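Local coordinates for protein mandelate racemase/muconate lactonizing enzyme (Jannaschia sp., PDB 4J3Z) that probably acts as an isomerase or lyase of the enolase superfamily, in the mandelate racemase/muconate lactonizing enzyme group, at residues A11-P16 against H377-N382; V316-N321 against T347-V352. All blocks are in the same frame, centred on the assembly; numbering follows the deposited sequence.

Interaction 1. Residues A11-P16 against H377-N382; sequences AVAPPP and HRYTGN
Ala11 and Ala13 each share one backbone hydrogen bond with the tail of the chain, at Tyr379 and His377. Together these form a single beta bridge, Val12 with Arg378, which lets the C-terminal tail pair with an outermost strand, 4-12, of the antiparallel sheet in the N-terminal capping domain of an enolase-superfamily fold. Ala13 N donates to His377 O at 2.7 Å; the bond is nearly straight (166° at the hydrogen). In the other direction Tyr379 N donates to Ala11 O at 2.8 Å. The same oxygen also accepts a CA-H contact from Arg378 CA at 3.1 Å.

The side-chain polar atoms look elsewhere: His377 ND1 bonds Ile373 O and Arg378 NH1 bonds Asn375 O, so both remain tied to the preceding helix, 371-376, while Tyr379 OH has a weak hydrogen bond with Arg383 O. The imidazole carbon His377 CD2 lies 3.4 Å from Ala13 O. The Pro15 and His377 side chains cross at about a right angle, and Phe341, its ring plane at about 45° to the imidazole, touches Pro15 and Val12 as well. Tyr379 holds CG anti to its backbone nitrogen (chi1 -175°), which carries the ring past Ala13, whose methyl stands at the ring edge, to an edge-to-face meeting with Tyr23. At the root of that ring, Ala11 CB packs on Tyr379 CB at 3.6 Å.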
loop_
_atom_site.group_PDB
_atom_site.type_symbol
_atom_site.label_atom_id
_atom_site.label_comp_id
_atom_site.label_asym_id
_atom_site.label_seq_id
_atom_site.Cartn_x
_atom_site.Cartn_y
_atom_site.Cartn_z
ATOM N N ALA D 11 -22.277 4.859 44.444
ATOM C CA ALA D 11 -22.406 5.980 43.525
ATOM C C ALA D 11 -22.048 7.243 44.295
ATOM O O ALA D 11 -22.736 7.611 45.250
ATOM C CB ALA D 11 -23.816 6.053 42.982
ATOM N N VAL D 12 -20.960 7.893 43.896
ATOM C CA VAL D 12 -20.419 9.003 44.670
ATOM C C VAL D 12 -20.489 10.337 43.912
ATOM O O VAL D 12 -20.048 10.431 42.779
ATOM C CB VAL D 12 -18.974 8.707 45.148
ATOM C CG1 VAL D 12 -18.449 9.854 45.988
ATOM C CG2 VAL D 12 -18.927 7.420 45.970
ATOM N N ALA D 13 -21.061 11.353 44.549
ATOM C CA ALA D 13 -21.100 12.714 43.991
ATOM C C ALA D 13 -19.929 13.534 44.511
ATOM O O ALA D 13 -19.843 13.795 45.712
ATOM C CB ALA D 13 -22.416 13.405 44.332
ATOM N N PRO D 14 -18.996 13.909 43.619
ATOM C CA PRO D 14 -17.985 14.880 44.020
ATOM C C PRO D 14 -18.648 16.211 44.361
ATOM O O PRO D 14 -19.564 16.636 43.640
ATOM C CB PRO D 14 -17.133 15.030 42.759
ATOM C CG PRO D 14 -17.263 13.711 42.070
ATOM C CD PRO D 14 -18.696 13.319 42.299
ATOM N N PRO D 15 -18.216 16.857 45.460
ATOM C CA PRO D 15 -18.736 18.192 45.743
ATOM C C PRO D 15 -18.268 19.207 44.699
ATOM O O PRO D 15 -17.341 18.913 43.931
ATOM C CB PRO D 15 -18.146 18.526 47.121
ATOM C CG PRO D 15 -16.962 17.632 47.277
ATOM C CD PRO D 15 -17.310 16.376 46.518
ATOM N N PRO D 16 -18.921 20.387 44.642
ATOM C CA PRO D 16 -18.422 21.507 43.849
ATOM C C PRO D 16 -16.898 21.662 43.984
ATOM O O PRO D 16 -16.366 21.520 45.092
ATOM C CB PRO D 16 -19.139 22.712 44.476
ATOM C CG PRO D 16 -20.332 22.152 45.193
ATOM C CD PRO D 16 -20.287 20.654 45.133
ATOM N N HIS D 377 -22.023 11.320 50.529
ATOM C CA HIS D 377 -21.966 11.879 49.176
ATOM C C HIS D 377 -22.656 11.027 48.110
ATOM O O HIS D 377 -22.434 11.243 46.914
ATOM C CB HIS D 377 -20.514 12.088 48.762
ATOM C CG HIS D 377 -19.853 13.255 49.418
ATOM N ND1 HIS D 377 -19.236 13.170 50.648
ATOM C CD2 HIS D 377 -19.679 14.531 48.996
ATOM C CE1 HIS D 377 -18.723 14.347 50.961
ATOM N NE2 HIS D 377 -18.978 15.189 49.975
ATOM N N ARG D 378 -23.478 10.063 48.526
ATOM C CA ARG D 378 -24.159 9.177 47.577
ATOM C C ARG D 378 -24.962 9.932 46.514
ATOM O O ARG D 378 -25.611 10.945 46.802
ATOM C CB ARG D 378 -25.025 8.136 48.295
ATOM C CG ARG D 378 -26.364 8.646 48.784
ATOM C CD ARG D 378 -26.837 7.871 50.001
ATOM N NE ARG D 378 -27.898 8.590 50.697
ATOM C CZ ARG D 378 -27.696 9.517 51.632
ATOM N NH1 ARG D 378 -26.465 9.849 51.999
ATOM N NH2 ARG D 378 -28.733 10.118 52.200
ATOM N N TYR D 379 -24.852 9.478 45.285
ATOM C CA TYR D 379 -25.519 10.073 44.159
ATOM C C TYR D 379 -27.031 9.840 44.152
ATOM O O TYR D 379 -27.475 8.788 44.496
ATOM C CB TYR D 379 -24.888 9.525 42.883
ATOM C CG TYR D 379 -25.415 10.158 41.642
ATOM C CD1 TYR D 379 -24.947 11.361 41.230
ATOM C CD2 TYR D 379 -26.389 9.568 40.908
ATOM C CE1 TYR D 379 -25.429 11.948 40.111
ATOM C CE2 TYR D 379 -26.866 10.159 39.796
ATOM C CZ TYR D 379 -26.387 11.354 39.415
ATOM O OH TYR D 379 -26.845 11.972 38.316
ATOM N N THR D 380 -27.814 10.837 43.797
ATOM C CA THR D 380 -29.237 10.631 43.612
ATOM C C THR D 380 -29.882 11.155 42.308
ATOM O O THR D 380 -30.960 10.742 41.959
ATOM C CB THR D 380 -29.968 11.111 44.868
ATOM O OG1 THR D 380 -31.186 10.387 45.030
ATOM C CG2 THR D 380 -30.211 12.584 44.825
ATOM N N GLY D 381 -29.189 12.046 41.597
ATOM C CA GLY D 381 -29.697 12.751 40.409
ATOM C C GLY D 381 -29.966 11.896 39.176
ATOM O O GLY D 381 -29.743 10.685 39.187
ATOM N N ASN D 382 -30.446 12.539 38.112
ATOM C CA ASN D 382 -30.837 11.848 36.871
ATOM C C ASN D 382 -29.782 11.877 35.763
ATOM O O ASN D 382 -29.633 10.905 35.017
ATOM C CB ASN D 382 -32.150 12.424 36.323
ATOM C CG ASN D 382 -33.369 11.974 37.110
ATOM O OD1 ASN D 382 -33.266 11.556 38.263
ATOM N ND2 ASN D 382 -34.538 12.068 36.484
#

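Interaction 2. Residues V316-N321 against T347-V352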
loop_
_atom_site.group_PDB
_atom_site.type_symbol
_atom_site.label_atom_id
_atom_site.label_comp_id
_atom_site.label_asym_id
_atom_site.label_seq_id
_atom_site.Cartn_x
_atom_site.Cartn_y
_atom_site.Cartn_z
ATOM N N VAL D 316 -9.760 5.680 42.990
ATOM C CA VAL D 316 -9.511 4.261 42.757
ATOM C C VAL D 316 -8.906 4.028 41.370
ATOM O O VAL D 316 -7.830 3.427 41.264
ATOM C CB VAL D 316 -10.745 3.366 43.025
ATOM C CG1 VAL D 316 -10.398 1.910 42.770
ATOM C CG2 VAL D 316 -11.215 3.520 44.467
ATOM N N GLU D 317 -9.567 4.513 40.318
ATOM C CA GLU D 317 -8.983 4.481 38.969
ATOM C C GLU D 317 -7.620 5.193 38.916
ATOM O O GLU D 317 -6.737 4.787 38.152
ATOM C CB GLU D 317 -9.936 5.080 37.928
ATOM C CG GLU D 317 -9.486 4.923 36.477
ATOM C CD GLU D 317 -10.417 5.608 35.486
ATOM O OE1 GLU D 317 -10.462 6.854 35.474
ATOM O OE2 GLU D 317 -11.104 4.903 34.704
ATOM N N TRP D 318 -7.468 6.254 39.716
ATOM C CA TRP D 318 -6.195 6.972 39.859
ATOM C C TRP D 318 -5.100 6.061 40.387
ATOM O O TRP D 318 -4.033 5.956 39.778
ATOM C CB TRP D 318 -6.359 8.200 40.762
ATOM C CG TRP D 318 -5.068 8.736 41.392
ATOM C CD1 TRP D 318 -4.752 8.754 42.722
ATOM C CD2 TRP D 318 -3.949 9.323 40.709
ATOM N NE1 TRP D 318 -3.511 9.312 42.910
ATOM C CE2 TRP D 318 -2.997 9.674 41.692
ATOM C CE3 TRP D 318 -3.657 9.580 39.363
ATOM C CZ2 TRP D 318 -1.780 10.274 41.375
ATOM C CZ3 TRP D 318 -2.445 10.180 39.049
ATOM C CH2 TRP D 318 -1.521 10.518 40.051
ATOM N N ALA D 319 -5.368 5.400 41.514
ATOM C CA ALA D 319 -4.453 4.401 42.067
ATOM C C ALA D 319 -4.068 3.387 40.999
ATOM O O ALA D 319 -2.893 3.269 40.668
ATOM C CB ALA D 319 -5.071 3.710 43.270
ATOM N N ALA D 320 -5.070 2.692 40.447
ATOM C CA ALA D 320 -4.888 1.686 39.391
ATOM C C ALA D 320 -3.987 2.171 38.258
ATOM O O ALA D 320 -3.113 1.430 37.813
ATOM C CB ALA D 320 -6.239 1.237 38.846
ATOM N N ASN D 321 -4.206 3.409 37.797
ATOM C CA ASN D 321 -3.293 4.083 36.862
ATOM C C ASN D 321 -1.877 4.113 37.388
ATOM O O ASN D 321 -0.937 3.806 36.658
ATOM C CB ASN D 321 -3.704 5.543 36.630
ATOM C CG ASN D 321 -5.069 5.678 36.005
ATOM O OD1 ASN D 321 -5.549 4.769 35.315
ATOM N ND2 ASN D 321 -5.709 6.820 36.241
ATOM N N THR D 347 -8.374 6.485 52.145
ATOM C CA THR D 347 -7.073 6.700 52.784
ATOM C C THR D 347 -6.029 5.829 52.067
ATOM O O THR D 347 -6.232 4.628 51.886
ATOM C CB THR D 347 -7.071 6.447 54.312
ATOM O OG1 THR D 347 -7.126 5.040 54.586
ATOM C CG2 THR D 347 -8.246 7.172 55.006
ATOM N N GLY D 348 -4.938 6.450 51.626
ATOM C CA GLY D 348 -3.880 5.729 50.908
ATOM C C GLY D 348 -3.618 6.227 49.497
ATOM O O GLY D 348 -2.647 5.824 48.859
ATOM N N ARG D 349 -4.489 7.098 49.004
ATOM C CA ARG D 349 -4.344 7.687 47.681
ATOM C C ARG D 349 -2.898 8.115 47.400
ATOM O O ARG D 349 -2.270 8.761 48.244
ATOM C CB ARG D 349 -5.259 8.899 47.556
ATOM C CG ARG D 349 -5.485 9.377 46.133
ATOM C CD ARG D 349 -6.232 10.699 46.114
ATOM N NE ARG D 349 -5.355 11.792 46.515
ATOM C CZ ARG D 349 -4.623 12.507 45.668
ATOM N NH1 ARG D 349 -3.838 13.474 46.131
ATOM N NH2 ARG D 349 -4.665 12.246 44.360
ATOM N N PRO D 350 -2.362 7.744 46.218
ATOM C CA PRO D 350 -1.047 8.237 45.822
ATOM C C PRO D 350 -1.074 9.761 45.671
ATOM O O PRO D 350 -2.001 10.313 45.070
ATOM C CB PRO D 350 -0.812 7.566 44.463
ATOM C CG PRO D 350 -1.731 6.386 44.443
ATOM C CD PRO D 350 -2.938 6.842 45.201
ATOM N N ARG D 351 -0.070 10.429 46.229
ATOM C CA ARG D 351 -0.009 11.891 46.188
ATOM C C ARG D 351 1.011 12.367 45.167
ATOM O O ARG D 351 2.152 11.898 45.152
ATOM C CB ARG D 351 0.337 12.466 47.565
ATOM C CG ARG D 351 -0.201 11.663 48.735
ATOM C CD ARG D 351 0.337 12.167 50.067
ATOM N NE ARG D 351 -0.626 13.041 50.736
ATOM C CZ ARG D 351 -0.692 13.227 52.056
ATOM N NH1 ARG D 351 0.153 12.604 52.870
ATOM N NH2 ARG D 351 -1.610 14.041 52.568
ATOM N N VAL D 352 0.599 13.282 44.299
ATOM C CA VAL D 352 1.554 13.980 43.450
ATOM C C VAL D 352 2.317 14.942 44.353
ATOM O O VAL D 352 1.744 15.893 44.882
ATOM C CB VAL D 352 0.863 14.747 42.310
ATOM C CG1 VAL D 352 1.860 15.635 41.572
ATOM C CG2 VAL D 352 0.172 13.778 41.359
#
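Arg349 lays its aliphatic chain against the indole of Trp318, in a buried contact between helix 315-327 of the (beta/alpha)-barrel domain and the loop leading to strand 356-358. Arg349 CG is 3.5 Å from Trp318 CD1. A bend at chi3 (74°) then turns the guanidinium back beside the ring, their planes only 26° apart. Arg349 NH2 and Trp318 NE1 are both donors and do not bond; Arg349 NH2 is salt-bridged to Glu338 and Arg349 NE to Glu343, which is likely to hold the guanidinium in this rotation.

Pro350 follows with two kinds of contact. Its carbonyl oxygen accepts from Trp318 NE1 at 2.8 Å, lying close to the indole plane, with 156° at the hydrogen. Its ring approaches the same pyrrole portion, Pro350 CD being 3.6 Å from Trp318 CD1, and reaches the helix backbone where Pro350 CG stands 4.1 Å from Ala319 CA. Replacing Trp318 by an alanine would probably leave Pro350 O without its indole donor and open a gap between the helix and strands 334-336 and 356-358, where the indole touches Val334, Ala336 and Val357.

Val352 closes the contact at the benzo end of the indole, crossing it at about a right angle. Its backbone N bonds Glu338, the carboxylate that also pairs with Arg349, while Val352 CG2 touches Trp318 CH2 at 3.9 Å.

From the N terminus, strand 4-12 runs into interaction 1 at once, but its partner segment comes only after helix 371-376, so this contact closes a loop of 360 intervening residues. Interaction 2 forms and closes entirely within that span: its segments 316-321 and 347-352 have just 25 residues between them, and the two closures nest without crossing. The long closure brings the C-terminal tail back to the capping-domain sheet; the short one joins a barrel helix to the loop ahead of strand 356-358. Their centres lie 20 Å apart, and their nearest atoms about 9 Å. Helix 340-345 relates them, with Phe341 facing interaction 1 and Glu343 salt-bridged to Arg349 of interaction 2.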